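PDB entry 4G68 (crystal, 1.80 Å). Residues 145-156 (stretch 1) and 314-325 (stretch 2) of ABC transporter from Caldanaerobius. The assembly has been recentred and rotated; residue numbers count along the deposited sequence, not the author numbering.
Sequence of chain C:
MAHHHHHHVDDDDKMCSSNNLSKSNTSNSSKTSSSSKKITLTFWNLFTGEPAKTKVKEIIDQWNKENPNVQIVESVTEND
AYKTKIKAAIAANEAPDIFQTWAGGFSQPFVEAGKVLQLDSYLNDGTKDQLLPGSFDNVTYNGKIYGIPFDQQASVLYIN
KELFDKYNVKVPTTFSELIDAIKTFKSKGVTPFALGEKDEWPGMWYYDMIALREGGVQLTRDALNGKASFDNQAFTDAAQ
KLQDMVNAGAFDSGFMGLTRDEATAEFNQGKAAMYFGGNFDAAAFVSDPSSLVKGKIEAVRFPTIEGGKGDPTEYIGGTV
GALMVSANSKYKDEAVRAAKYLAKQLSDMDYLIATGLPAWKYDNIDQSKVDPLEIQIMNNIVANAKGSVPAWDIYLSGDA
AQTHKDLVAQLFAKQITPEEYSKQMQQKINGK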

ATOM      1  N   ILE C 145     -22.562   2.255   1.487  1.00 25.68           N
ATOM      2  CA  ILE C 145     -21.427   1.403   1.201  1.00 27.11           C
ATOM      3  C   ILE C 145     -21.339   1.214  -0.314  1.00 27.42           C
ATOM      4  O   ILE C 145     -22.359   0.891  -0.970  1.00 26.15           O
ATOM      5  CB  ILE C 145     -21.582  -0.006   1.793  1.00 28.96           C
ATOM      6  CG1 ILE C 145     -21.879   0.036   3.295  1.00 32.21           C
ATOM      7  CG2 ILE C 145     -20.384  -0.893   1.395  1.00 27.00           C
ATOM      8  CD1 ILE C 145     -20.691   0.164   4.158  1.00 30.55           C
ATOM      9  N   TYR C 146     -20.121   1.358  -0.846  1.00 25.94           N
ATOM     10  CA  TYR C 146     -19.851   1.195  -2.293  1.00 23.51           C
ATOM     11  C   TYR C 146     -18.802   0.136  -2.724  1.00 22.06           C
ATOM     12  O   TYR C 146     -18.423   0.091  -3.913  1.00 21.61           O
ATOM     13  CB  TYR C 146     -19.426   2.552  -2.911  1.00 22.65           C
ATOM     14  CG  TYR C 146     -20.577   3.511  -2.994  1.00 21.70           C
ATOM     15  CD1 TYR C 146     -21.453   3.473  -4.082  1.00 22.00           C
ATOM     16  CD2 TYR C 146     -20.834   4.397  -1.958  1.00 21.76           C
ATOM     17  CE1 TYR C 146     -22.530   4.335  -4.143  1.00 22.22           C
ATOM     18  CE2 TYR C 146     -21.898   5.272  -2.011  1.00 22.87           C
ATOM     19  CZ  TYR C 146     -22.736   5.250  -3.105  1.00 23.65           C
ATOM     20  OH  TYR C 146     -23.814   6.120  -3.188  1.00 26.92           O
ATOM     21  N   GLY C 147     -18.369  -0.727  -1.805  1.00 21.56           N
ATOM     22  CA  GLY C 147     -17.344  -1.702  -2.131  1.00 21.35           C
ATOM     23  C   GLY C 147     -17.294  -2.803  -1.074  1.00 23.87           C
ATOM     24  O   GLY C 147     -17.804  -2.622   0.028  1.00 20.07           O
ATOM     25  N   ILE C 148     -16.698  -3.935  -1.442  1.00 23.69           N
ATOM     26  CA  ILE C 148     -16.470  -5.054  -0.527  1.00 22.37           C
ATOM     27  C   ILE C 148     -14.956  -5.009  -0.217  1.00 21.64           C
ATOM     28  O   ILE C 148     -14.144  -5.258  -1.100  1.00 20.62           O
ATOM     29  CB  ILE C 148     -16.841  -6.426  -1.208  1.00 23.20           C
ATOM     30  CG1 ILE C 148     -18.347  -6.497  -1.618  1.00 20.97           C
ATOM     31  CG2 ILE C 148     -16.455  -7.603  -0.332  1.00 20.92           C
ATOM     32  CD1 ILE C 148     -19.358  -6.082  -0.552  1.00 21.80           C
ATOM     33  N   PRO C 149     -14.570  -4.680   1.035  1.00 21.96           N
ATOM     34  CA  PRO C 149     -13.144  -4.601   1.359  1.00 24.47           C
ATOM     35  C   PRO C 149     -12.532  -5.994   1.273  1.00 25.05           C
ATOM     36  O   PRO C 149     -13.265  -7.003   1.466  1.00 27.21           O
ATOM     37  CB  PRO C 149     -13.134  -4.058   2.814  1.00 22.94           C
ATOM     38  CG  PRO C 149     -14.515  -3.544   3.035  1.00 23.52           C
ATOM     39  CD  PRO C 149     -15.397  -4.429   2.215  1.00 23.33           C
ATOM     40  N   PHE C 150     -11.230  -6.086   0.968  1.00 23.63           N
ATOM     41  CA  PHE C 150     -10.576  -7.413   1.034  1.00 22.67           C
ATOM     42  C   PHE C 150      -9.190  -7.423   1.697  1.00 24.45           C
ATOM     43  O   PHE C 150      -8.769  -8.457   2.201  1.00 21.69           O
ATOM     44  CB  PHE C 150     -10.532  -8.099  -0.323  1.00 20.92           C
ATOM     45  CG  PHE C 150      -9.480  -7.545  -1.262  1.00 23.98           C
ATOM     46  CD1 PHE C 150      -8.186  -8.071  -1.274  1.00 25.52           C
ATOM     47  CD2 PHE C 150      -9.799  -6.518  -2.162  1.00 23.19           C
ATOM     48  CE1 PHE C 150      -7.200  -7.543  -2.121  1.00 27.16           C
ATOM     49  CE2 PHE C 150      -8.833  -6.017  -3.041  1.00 24.47           C
ATOM     50  CZ  PHE C 150      -7.534  -6.529  -3.014  1.00 26.83           C
ATOM     51  N   ASP C 151      -8.499  -6.285   1.697  1.00 24.83           N
ATOM     52  CA  ASP C 151      -7.212  -6.214   2.400  1.00 25.97           C
ATOM     53  C   ASP C 151      -6.837  -4.863   3.026  1.00 25.58           C
ATOM     54  O   ASP C 151      -7.495  -3.849   2.809  1.00 22.24           O
ATOM     55  CB  ASP C 151      -6.069  -6.902   1.591  1.00 29.01           C
ATOM     56  CG  ASP C 151      -5.465  -6.037   0.450  1.00 32.54           C
ATOM     57  OD1 ASP C 151      -5.676  -4.820   0.377  1.00 37.60           O
ATOM     58  OD2 ASP C 151      -4.692  -6.618  -0.364  1.00 32.31           O
ATOM     59  N   GLN C 152      -5.833  -4.892   3.886  1.00 24.25           N
ATOM     60  CA  GLN C 152      -5.424  -3.726   4.598  1.00 22.95           C
ATOM     61  C   GLN C 152      -3.956  -3.575   4.392  1.00 22.68           C
ATOM     62  O   GLN C 152      -3.250  -4.557   4.240  1.00 23.09           O
ATOM     63  CB  GLN C 152      -5.754  -3.742   6.096  1.00 27.60           C
ATOM     64  CG  GLN C 152      -5.948  -5.071   6.776  1.00 27.15           C
ATOM     65  CD  GLN C 152      -6.258  -4.922   8.279  1.00 27.85           C
ATOM     66  OE1 GLN C 152      -5.539  -4.231   9.030  1.00 23.27           O
ATOM     67  NE2 GLN C 152      -7.355  -5.565   8.718  1.00 23.49           N
ATOM     68  N   GLN C 153      -3.509  -2.320   4.335  1.00 19.55           N
ATOM     69  CA  GLN C 153      -2.071  -2.052   4.218  1.00 18.41           C
ATOM     70  C   GLN C 153      -1.491  -1.574   5.541  1.00 21.13           C
ATOM     71  O   GLN C 153      -2.232  -1.106   6.461  1.00 20.21           O
ATOM     72  CB  GLN C 153      -1.833  -0.942   3.122  1.00 18.66           C
ATOM     73  CG  GLN C 153      -2.342  -1.341   1.676  1.00 17.27           C
ATOM     74  CD  GLN C 153      -2.090  -0.265   0.574  1.00 17.19           C
ATOM     75  OE1 GLN C 153      -1.614   0.818   0.848  1.00 20.81           O
ATOM     76  NE2 GLN C 153      -2.447  -0.562  -0.660  1.00 15.80           N
ATOM     77  N   ALA C 154      -0.159  -1.678   5.647  1.00 20.63           N
ATOM     78  CA  ALA C 154       0.554  -1.158   6.795  1.00 20.10           C
ATOM     79  C   ALA C 154       1.970  -0.881   6.310  1.00 18.82           C
ATOM     80  O   ALA C 154       2.486  -1.621   5.445  1.00 20.58           O
ATOM     81  CB  ALA C 154       0.548  -2.203   7.918  1.00 17.85           C
ATOM     82  N   SER C 155       2.575   0.179   6.848  1.00 17.29           N
ATOM     83  CA  SER C 155       4.000   0.498   6.494  1.00 19.79           C
ATOM     84  C   SER C 155       4.976  -0.425   7.202  1.00 19.01           C
ATOM     85  O   SER C 155       4.862  -0.608   8.439  1.00 20.96           O
ATOM     86  CB  SER C 155       4.342   1.962   6.818  1.00 19.15           C
ATOM     87  OG  SER C 155       3.823   2.370   8.112  1.00 18.56           O
ATOM     88  N   VAL C 156       6.013  -0.888   6.488  1.00 16.79           N
ATOM     89  CA  VAL C 156       6.954  -1.821   7.107  1.00 19.48           C
ATOM     90  C   VAL C 156       8.378  -1.445   6.730  1.00 21.65           C
ATOM     91  O   VAL C 156       8.621  -1.183   5.558  1.00 18.91           O
ATOM     92  CB  VAL C 156       6.739  -3.253   6.574  1.00 17.37           C
ATOM     93  CG1 VAL C 156       7.750  -4.248   7.172  1.00 19.75           C
ATOM     94  CG2 VAL C 156       5.312  -3.713   6.872  1.00 19.09           C
TER
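Stretch 2, residues 314-325: EYIGGTVGALMV

Stretch 2 runs alongside stretch 1 as an antiparallel partner: the N-to-C axes of strands 148-156 and 320-325 make an angle of 151° and approach to 4.3 Å. Both chains are largely extended, but stretch 2 turns a corner at Ile316 and again at Thr319, so it follows its neighbour in segments. The pairing can be read from the CA atoms, with Ile148 CA 5.3 Å from Leu323 CA, Pro149 CA 4.0 Å from Ala322 CA, and Ala154 CA 4.2 Å from Gly317 CA. The surface buried between the stretches, both sides summed, is 842 Å².

Gln153, towards the C-terminal end of the contact on stretch 1, has the largest covered area (66 Å²). Its backbone forms a reciprocal pair of hydrogen bonds with Gly318: Gln153 N donates to Gly318 O at 2.7 Å, and Gly318 N donates to Gln153 O at 2.8 Å. The side chain, with chi1 in m and chi2 in t, brings Gln153 CD to 3.6 Å from Val320 CG2. Gln153 O also lies near the plane of the Tyr315 ring, at its edge, 3.5 Å from Tyr315 CE2. Next to it, Gly317 has phi/psi of 152/-145, angles that call for glycine; a CB there would lie 2.2 Å from Gln153 O, a clash.

Leu323 holds the other end. Ile148 N to Leu323 O and Leu323 N to Ile148 O both measure 2.9 Å, with N-H...O angles of 167° and 172°, the nearly linear geometry of a regular antiparallel pair. Leu323 CD2 packs 4.0 Å from Phe150 CE2, an apolar contact made possible by the Phe150 ring, whose end comes nearer to stretch 2 although its CA-to-CB bond points sideways.

Gly321 occupies the irregular point between these ladders. The register slips by one between Pro149 and Asp151, a beta bulge, and Gly321 O consequently accepts from two successive amides: Phe150 N at 2.9 Å and, weakly, Asp151 N at 3.4 Å. In return Gly321 N donates to Asp151 O at 3.1 Å, while Val320 N makes a weak bond of 3.3 Å to the same Asp151 O. With Asp151 in its deposited p rotamer, an ideal CB on Gly321 would fall 1.9 Å from Asp151 OD1, so the lack of a side chain leaves that space to the carboxylate.

Beyond the glycines, Ile316 N donates to Ser155 OG at 3.1 Å, and Ala154 CB rests 3.8 Å from Tyr315 CD2. Past Leu323, Met324, a selenomethionine whose CA-to-CB bond points sideways while its end comes nearer, has CG 3.2 Å from Tyr146 O.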

ATOM      1  N   GLU C 314       1.959   4.738  15.372  1.00 25.16           N
ATOM      2  CA  GLU C 314       1.141   5.132  14.213  1.00 25.62           C
ATOM      3  C   GLU C 314       1.787   4.606  12.944  1.00 25.49           C
ATOM      4  O   GLU C 314       3.015   4.610  12.803  1.00 24.07           O
ATOM      5  CB  GLU C 314       0.970   6.665  14.108  1.00 25.33           C
ATOM      6  CG  GLU C 314       0.565   7.409  15.391  1.00 25.38           C
ATOM      7  CD  GLU C 314       0.537   8.932  15.237  1.00 25.10           C
ATOM      8  OE1 GLU C 314       1.190   9.464  14.334  1.00 20.84           O
ATOM      9  OE2 GLU C 314      -0.194   9.635  15.989  1.00 24.82           O
ATOM     10  N   TYR C 315       0.945   4.198  11.992  1.00 26.58           N
ATOM     11  CA  TYR C 315       1.444   3.686  10.728  1.00 23.78           C
ATOM     12  C   TYR C 315       0.718   4.251   9.523  1.00 23.99           C
ATOM     13  O   TYR C 315      -0.412   4.745   9.647  1.00 22.42           O
ATOM     14  CB  TYR C 315       1.459   2.159  10.746  1.00 21.58           C
ATOM     15  CG  TYR C 315       0.121   1.478  10.797  1.00 24.09           C
ATOM     16  CD1 TYR C 315      -0.502   1.172  12.013  1.00 20.19           C
ATOM     17  CD2 TYR C 315      -0.495   1.068   9.605  1.00 20.14           C
ATOM     18  CE1 TYR C 315      -1.734   0.501  12.058  1.00 22.67           C
ATOM     19  CE2 TYR C 315      -1.741   0.429   9.618  1.00 22.44           C
ATOM     20  CZ  TYR C 315      -2.364   0.144  10.834  1.00 24.25           C
ATOM     21  OH  TYR C 315      -3.557  -0.534  10.816  1.00 20.95           O
ATOM     22  N   ILE C 316       1.420   4.282   8.392  1.00 22.74           N
ATOM     23  CA  ILE C 316       0.785   4.587   7.126  1.00 23.89           C
ATOM     24  C   ILE C 316       0.161   3.268   6.653  1.00 22.84           C
ATOM     25  O   ILE C 316       0.832   2.221   6.570  1.00 23.62           O
ATOM     26  CB  ILE C 316       1.827   5.123   6.101  1.00 25.07           C
ATOM     27  CG1 ILE C 316       2.456   6.441   6.589  1.00 22.91           C
ATOM     28  CG2 ILE C 316       1.258   5.191   4.665  1.00 27.46           C
ATOM     29  CD1 ILE C 316       1.568   7.657   6.389  1.00 28.28           C
ATOM     30  N   GLY C 317      -1.123   3.297   6.332  1.00 24.22           N
ATOM     31  CA  GLY C 317      -1.787   2.121   5.734  1.00 21.35           C
ATOM     32  C   GLY C 317      -3.294   2.206   6.160  1.00 24.45           C
ATOM     33  O   GLY C 317      -3.865   3.305   6.291  1.00 22.12           O
ATOM     34  N   GLY C 318      -3.972   1.073   6.405  1.00 24.12           N
ATOM     35  CA  GLY C 318      -5.445   1.121   6.689  1.00 23.55           C
ATOM     36  C   GLY C 318      -6.142   0.107   5.787  1.00 23.32           C
ATOM     37  O   GLY C 318      -5.473  -0.531   4.963  1.00 26.79           O
ATOM     38  N   THR C 319      -7.460  -0.046   5.938  1.00 24.56           N
ATOM     39  CA  THR C 319      -8.217  -1.011   5.122  1.00 22.87           C
ATOM     40  C   THR C 319      -8.619  -0.322   3.819  1.00 24.45           C
ATOM     41  O   THR C 319      -9.607   0.392   3.740  1.00 23.71           O
ATOM     42  CB  THR C 319      -9.438  -1.581   5.849  1.00 22.53           C
ATOM     43  OG1 THR C 319      -9.015  -2.170   7.077  1.00 19.62           O
ATOM     44  CG2 THR C 319     -10.175  -2.633   4.949  1.00 21.00           C
ATOM     45  N   VAL C 320      -7.852  -0.572   2.768  1.00 23.74           N
ATOM     46  CA  VAL C 320      -8.023   0.232   1.584  1.00 22.96           C
ATOM     47  C   VAL C 320      -8.180  -0.623   0.354  1.00 23.65           C
ATOM     48  O   VAL C 320      -8.623  -0.097  -0.664  1.00 24.12           O
ATOM     49  CB  VAL C 320      -6.814   1.184   1.352  1.00 20.36           C
ATOM     50  CG1 VAL C 320      -6.803   2.350   2.374  1.00 19.41           C
ATOM     51  CG2 VAL C 320      -5.510   0.385   1.444  1.00 21.55           C
ATOM     52  N   GLY C 321      -7.784  -1.913   0.408  1.00 22.94           N
ATOM     53  CA  GLY C 321      -7.948  -2.769  -0.778  1.00 21.01           C
ATOM     54  C   GLY C 321      -9.422  -3.183  -0.824  1.00 20.57           C
ATOM     55  O   GLY C 321      -9.951  -3.666   0.150  1.00 19.11           O
ATOM     56  N   ALA C 322     -10.106  -2.915  -1.934  1.00 21.99           N
ATOM     57  CA  ALA C 322     -11.535  -3.290  -2.064  1.00 22.65           C
ATOM     58  C   ALA C 322     -11.852  -3.702  -3.513  1.00 22.66           C
ATOM     59  O   ALA C 322     -11.059  -3.423  -4.434  1.00 21.38           O
ATOM     60  CB  ALA C 322     -12.472  -2.186  -1.595  1.00 21.41           C
ATOM     61  N   LEU C 323     -12.979  -4.414  -3.660  1.00 24.57           N
ATOM     62  CA  LEU C 323     -13.605  -4.710  -4.961  1.00 23.98           C
ATOM     63  C   LEU C 323     -14.866  -3.855  -5.111  1.00 24.62           C
ATOM     64  O   LEU C 323     -15.662  -3.781  -4.186  1.00 23.31           O
ATOM     65  CB  LEU C 323     -13.963  -6.197  -5.093  1.00 24.07           C
ATOM     66  CG  LEU C 323     -12.815  -7.197  -4.863  1.00 24.16           C
ATOM     67  CD1 LEU C 323     -13.263  -8.633  -5.065  1.00 24.49           C
ATOM     68  CD2 LEU C 323     -11.643  -6.872  -5.786  1.00 21.92           C
HETATM   69  N   MSE C 324     -15.031  -3.223  -6.283  1.00 22.89           N
HETATM   70  CA  MSE C 324     -16.270  -2.449  -6.574  1.00 25.35           C
HETATM   71  C   MSE C 324     -16.973  -3.080  -7.763  1.00 24.77           C
HETATM   72  O   MSE C 324     -16.346  -3.724  -8.609  1.00 25.90           O
HETATM   73  CB  MSE C 324     -15.892  -0.993  -6.771  1.00 26.45           C
HETATM   74  CG  MSE C 324     -15.676  -0.350  -5.401  1.00 23.40           C
HETATM   75 SE   MSE C 324     -15.294   1.564  -5.733  1.00 31.31          SE
HETATM   76  CE  MSE C 324     -15.328   2.051  -3.833  1.00 23.72           C
ATOM     77  N   VAL C 325     -18.293  -2.912  -7.785  1.00 26.96           N
ATOM     78  CA  VAL C 325     -19.161  -3.353  -8.858  1.00 24.00           C
ATOM     79  C   VAL C 325     -19.609  -2.091  -9.604  1.00 24.74           C
ATOM     80  O   VAL C 325     -20.134  -1.140  -9.000  1.00 23.72           O
ATOM     81  CB  VAL C 325     -20.417  -4.091  -8.282  1.00 25.88           C
ATOM     82  CG1 VAL C 325     -21.466  -4.334  -9.372  1.00 26.40           C
ATOM     83  CG2 VAL C 325     -20.010  -5.430  -7.613  1.00 21.56           C
TER